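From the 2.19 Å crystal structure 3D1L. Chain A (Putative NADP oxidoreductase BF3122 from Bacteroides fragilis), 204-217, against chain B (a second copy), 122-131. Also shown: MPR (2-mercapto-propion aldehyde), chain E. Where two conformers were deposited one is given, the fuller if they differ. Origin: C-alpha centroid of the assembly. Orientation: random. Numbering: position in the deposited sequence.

Chain A, residues 204-217: DVMLPLIDETARKV
Chain B 122-131: PMQTFSKQRE

How do the two backbones lie against each other? A:Asp204 and A:Val205 end a 3-10 segment that begins earlier in the chain; the helix carries A:Pro208 to A:Arg215 and continues later in the chain. Phi/psi stay near -65/-40 from A:Leu207 to A:Lys216, and A:Val217 is at -80/4. Chain B is irregular and extended from B:Met123 (-98/108) through B:Ser127 (-143/148), then makes a type I turn from B:Ser127 to B:Arg130. Both run in the same sense: CA of A:Leu209 is 5.5 Å from CA of B:Gln124, CA of A:Thr213 is 6.6 Å from CA of B:Thr125, and CA of A:Lys216 is 7.2 Å from CA of B:Arg130. Together the stretches bury 667 Å².

What fills the apolar end? B:Met123, a selenomethionine with chi1 t, chi2 t and chi3 p, points toward the helix. Its CE lies 3.6 Å from CD2 of A:Leu209 (m, p), 3.6 Å from CE of selenomethionine A:Met206 (m, m, chi3 103°) and 4.0 Å from CG2 of A:Val205 (p). One methyl group thus meets three side chains. The ligand sulfur borders this region, S3 of MPR being 4.0 Å from CD2 of A:Leu209 and 3.3 Å from N of B:Thr125.

Which uncharged side chain reaches the helix backbone? B:Gln124 (t, p, chi3 -73°) donates from NE2 to O of A:Pro208 at 3.0 Å, nearly straight at 171°. That carbonyl also accepts from N of A:Glu212 at 3.1 Å, so the amide adds to a helical bond without replacing it. The other end of the amide, OE1, accepts from N of B:Thr125 at 2.8 Å, fixing the side chain against its own backbone.

How are the charges paired? A:Glu212 (t, p, chi3 19°) and B:Arg130 (t, p, t, chi4 164°) each have the CA-to-CB bond directed toward the other stretch, and they form a bidentate salt bridge: NE of B:Arg130 to OE2 of A:Glu212 at 2.9 Å, and NH2 of B:Arg130 to OE1 of A:Glu212 at 3.0 Å. The carboxylate sits at the guanidinium edge, in line with its N-H bonds. A:Arg215 NH2 also approaches A:Glu212 OE1, at 2.7 Å in a weak bond, so the acid offsets the like charges where NE of A:Arg215 and NH2 of B:Arg130 lie 3.4 Å apart.

What holds B:Thr125? A:Lys216, extended with all four chi angles t, donates from NZ to OG1 of B:Thr125 (chi1 t) at 2.6 Å. A water bridges A:Glu212 and B:Thr125: its O lies 2.6 Å from OE2 of A:Glu212 and 2.7 Å from O of B:Thr125.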

# COMPACT_ATOMS: atom_id res chain seq x y z
N ASP A 204 -15.98 4.44 9.43
CA ASP A 204 -16.27 3.51 8.32
C ASP A 204 -16.15 4.14 6.94
O ASP A 204 -15.95 3.45 5.96
CB ASP A 204 -17.65 2.83 8.48
CG ASP A 204 -18.83 3.75 8.12
OD1 ASP A 204 -18.66 4.99 8.08
OD2 ASP A 204 -19.95 3.24 7.88
N VAL A 205 -16.28 5.47 6.89
CA VAL A 205 -16.11 6.24 5.67
C VAL A 205 -14.68 6.15 5.08
O VAL A 205 -14.47 6.26 3.88
CB VAL A 205 -16.62 7.72 5.88
CG1 VAL A 205 -15.66 8.56 6.75
CG2 VAL A 205 -16.96 8.37 4.59
N MSE A 206 -13.70 5.92 5.95
CA MSE A 206 -12.29 5.76 5.55
C MSE A 206 -12.00 4.44 4.83
O MSE A 206 -11.00 4.34 4.16
CB MSE A 206 -11.37 5.84 6.77
CG MSE A 206 -11.26 7.20 7.41
SE MSE A 206 -10.49 8.62 6.29
CE MSE A 206 -12.11 9.55 5.82
N LEU A 207 -12.85 3.43 5.00
CA LEU A 207 -12.53 2.06 4.53
C LEU A 207 -12.37 1.88 3.00
O LEU A 207 -11.51 1.12 2.58
CB LEU A 207 -13.51 1.01 5.09
CG LEU A 207 -13.44 0.61 6.57
CD1 LEU A 207 -14.62 -0.28 6.95
CD2 LEU A 207 -12.11 -0.05 6.95
N PRO A 208 -13.20 2.56 2.19
CA PRO A 208 -13.00 2.57 0.73
C PRO A 208 -11.69 3.28 0.30
O PRO A 208 -11.11 2.92 -0.71
CB PRO A 208 -14.21 3.35 0.20
CG PRO A 208 -15.16 3.47 1.32
CD PRO A 208 -14.39 3.36 2.57
N LEU A 209 -11.23 4.26 1.08
CA LEU A 209 -10.01 5.01 0.80
C LEU A 209 -8.80 4.14 1.16
O LEU A 209 -7.81 4.08 0.41
CB LEU A 209 -9.99 6.30 1.63
CG LEU A 209 -10.90 7.49 1.22
CD1 LEU A 209 -12.37 7.14 1.21
CD2 LEU A 209 -10.68 8.65 2.16
N ILE A 210 -8.91 3.45 2.30
CA ILE A 210 -7.90 2.47 2.73
C ILE A 210 -7.75 1.34 1.68
O ILE A 210 -6.63 1.04 1.25
CB ILE A 210 -8.21 1.91 4.16
CG1 ILE A 210 -7.86 2.97 5.20
CG2 ILE A 210 -7.46 0.60 4.44
CD1 ILE A 210 -8.46 2.70 6.63
N ASP A 211 -8.86 0.74 1.27
CA ASP A 211 -8.82 -0.34 0.29
C ASP A 211 -8.21 0.07 -1.03
O ASP A 211 -7.41 -0.68 -1.62
CB ASP A 211 -10.22 -0.87 0.03
CG ASP A 211 -10.81 -1.61 1.22
OD1 ASP A 211 -10.07 -1.94 2.18
OD2 ASP A 211 -12.04 -1.87 1.18
N GLU A 212 -8.63 1.23 -1.54
CA GLU A 212 -8.16 1.70 -2.84
C GLU A 212 -6.70 2.16 -2.80
O GLU A 212 -5.98 1.96 -3.76
CB GLU A 212 -9.07 2.82 -3.39
CG GLU A 212 -8.59 3.45 -4.67
CD GLU A 212 -8.48 2.45 -5.82
OE1 GLU A 212 -9.11 1.35 -5.73
OE2 GLU A 212 -7.78 2.76 -6.82
N THR A 213 -6.28 2.78 -1.69
CA THR A 213 -4.88 3.17 -1.49
C THR A 213 -3.96 1.97 -1.62
O THR A 213 -2.90 2.06 -2.25
CB THR A 213 -4.67 3.90 -0.11
OG1 THR A 213 -5.38 5.12 -0.17
CG2 THR A 213 -3.20 4.24 0.18
N ALA A 214 -4.40 0.84 -1.08
CA ALA A 214 -3.66 -0.42 -1.16
C ALA A 214 -3.72 -1.02 -2.57
O ALA A 214 -2.68 -1.45 -3.10
CB ALA A 214 -4.23 -1.42 -0.14
N ARG A 215 -4.94 -1.09 -3.13
CA ARG A 215 -5.21 -1.67 -4.44
C ARG A 215 -4.38 -1.00 -5.56
O ARG A 215 -3.81 -1.67 -6.45
CB ARG A 215 -6.71 -1.55 -4.74
CG ARG A 215 -7.30 -2.61 -5.67
CD ARG A 215 -8.83 -2.83 -5.48
NE ARG A 215 -9.61 -1.59 -5.37
CZ ARG A 215 -10.26 -1.19 -4.27
NH1 ARG A 215 -10.24 -1.93 -3.18
NH2 ARG A 215 -10.93 -0.05 -4.27
N LYS A 216 -4.33 0.34 -5.50
CA LYS A 216 -3.68 1.19 -6.48
C LYS A 216 -2.22 0.81 -6.71
O LYS A 216 -1.74 0.82 -7.84
CB LYS A 216 -3.75 2.63 -5.97
CG LYS A 216 -3.64 3.72 -7.00
CD LYS A 216 -3.92 5.02 -6.27
CE LYS A 216 -3.63 6.17 -7.14
NZ LYS A 216 -3.83 7.43 -6.39
N VAL A 217 -1.48 0.50 -5.65
CA VAL A 217 -0.06 0.22 -5.83
C VAL A 217 0.25 -1.22 -6.34
O VAL A 217 1.40 -1.60 -6.49
CB VAL A 217 0.83 0.64 -4.61
CG1 VAL A 217 0.84 2.19 -4.46
CG2 VAL A 217 0.36 -0.05 -3.31
N PRO B 122 -16.08 13.98 -4.42
CA PRO B 122 -15.85 12.54 -4.27
C PRO B 122 -14.50 12.28 -3.60
O PRO B 122 -13.48 12.69 -4.13
CB PRO B 122 -15.86 12.03 -5.72
CG PRO B 122 -15.39 13.20 -6.56
CD PRO B 122 -15.71 14.48 -5.77
N MSE B 123 -14.51 11.63 -2.44
CA MSE B 123 -13.31 11.46 -1.61
C MSE B 123 -12.73 10.09 -1.89
O MSE B 123 -13.29 9.06 -1.52
CB MSE B 123 -13.68 11.58 -0.12
CG MSE B 123 -12.50 11.74 0.82
SE MSE B 123 -13.06 11.91 2.67
CE MSE B 123 -13.91 10.18 2.82
N GLN B 124 -11.61 10.08 -2.57
CA GLN B 124 -10.95 8.85 -2.97
C GLN B 124 -9.61 9.28 -3.52
O GLN B 124 -9.45 10.42 -3.93
CB GLN B 124 -11.77 8.11 -4.05
CG GLN B 124 -11.29 6.68 -4.44
CD GLN B 124 -10.95 5.82 -3.23
OE1 GLN B 124 -9.93 6.03 -2.57
NE2 GLN B 124 -11.82 4.86 -2.92
N THR B 125 -8.64 8.38 -3.51
CA THR B 125 -7.37 8.63 -4.13
C THR B 125 -7.56 8.36 -5.64
O THR B 125 -8.08 7.31 -6.04
CB THR B 125 -6.27 7.80 -3.44
OG1 THR B 125 -5.02 7.99 -4.09
CG2 THR B 125 -6.61 6.32 -3.42
N PHE B 126 -7.19 9.34 -6.47
CA PHE B 126 -7.43 9.22 -7.93
C PHE B 126 -6.12 9.32 -8.68
O PHE B 126 -5.25 10.07 -8.29
CB PHE B 126 -8.34 10.34 -8.45
CG PHE B 126 -9.76 10.25 -7.96
CD1 PHE B 126 -10.61 9.25 -8.42
CD2 PHE B 126 -10.23 11.18 -7.06
CE1 PHE B 126 -11.91 9.19 -7.99
CE2 PHE B 126 -11.54 11.12 -6.62
CZ PHE B 126 -12.38 10.13 -7.09
N SER B 127 -5.99 8.57 -9.76
CA SER B 127 -4.84 8.68 -10.64
C SER B 127 -5.40 8.49 -12.03
O SER B 127 -6.38 7.77 -12.21
CB SER B 127 -3.80 7.59 -10.36
OG SER B 127 -3.10 7.84 -9.14
N LYS B 128 -4.79 9.15 -13.01
CA LYS B 128 -5.27 9.11 -14.39
C LYS B 128 -5.22 7.72 -15.02
O LYS B 128 -6.17 7.30 -15.68
CB LYS B 128 -4.49 10.10 -15.26
CG LYS B 128 -5.00 11.52 -15.11
CD LYS B 128 -4.32 12.45 -16.07
CE LYS B 128 -4.52 13.88 -15.62
NZ LYS B 128 -3.62 14.81 -16.36
N GLN B 129 -4.13 7.00 -14.78
CA GLN B 129 -3.87 5.68 -15.36
C GLN B 129 -4.57 4.54 -14.62
O GLN B 129 -4.28 3.37 -14.87
CB GLN B 129 -2.36 5.38 -15.34
CG GLN B 129 -1.41 6.53 -15.68
CD GLN B 129 0.01 6.27 -15.19
OE1 GLN B 129 0.63 7.12 -14.54
NE2 GLN B 129 0.54 5.09 -15.51
N ARG B 130 -5.44 4.87 -13.67
CA ARG B 130 -6.00 3.87 -12.77
C ARG B 130 -7.52 4.05 -12.61
O ARG B 130 -8.00 5.11 -12.18
CB ARG B 130 -5.25 3.93 -11.43
CG ARG B 130 -5.95 3.35 -10.23
CD ARG B 130 -5.81 1.85 -10.12
NE ARG B 130 -6.72 1.38 -9.10
CZ ARG B 130 -7.09 0.11 -8.94
NH1 ARG B 130 -6.62 -0.85 -9.74
NH2 ARG B 130 -7.95 -0.20 -7.97
N GLU B 131 -8.25 2.99 -12.96
CA GLU B 131 -9.71 2.98 -12.95
C GLU B 131 -10.23 2.65 -11.56
O GLU B 131 -9.67 1.78 -10.88
CB GLU B 131 -10.24 1.91 -13.92
CG GLU B 131 -9.90 2.13 -15.40
CD GLU B 131 -10.77 3.20 -16.05
OE1 GLU B 131 -11.42 3.99 -15.32
OE2 GLU B 131 -10.79 3.25 -17.31
C1 MPR E . -6.85 13.78 -0.15
O MPR E . -5.76 14.41 -0.23
C2 MPR E . -7.04 12.32 0.14
C3 MPR E . -8.36 11.69 -0.29
S3 MPR E . -8.17 9.91 -0.62
O HOH W 1 -7.13 5.18 -7.46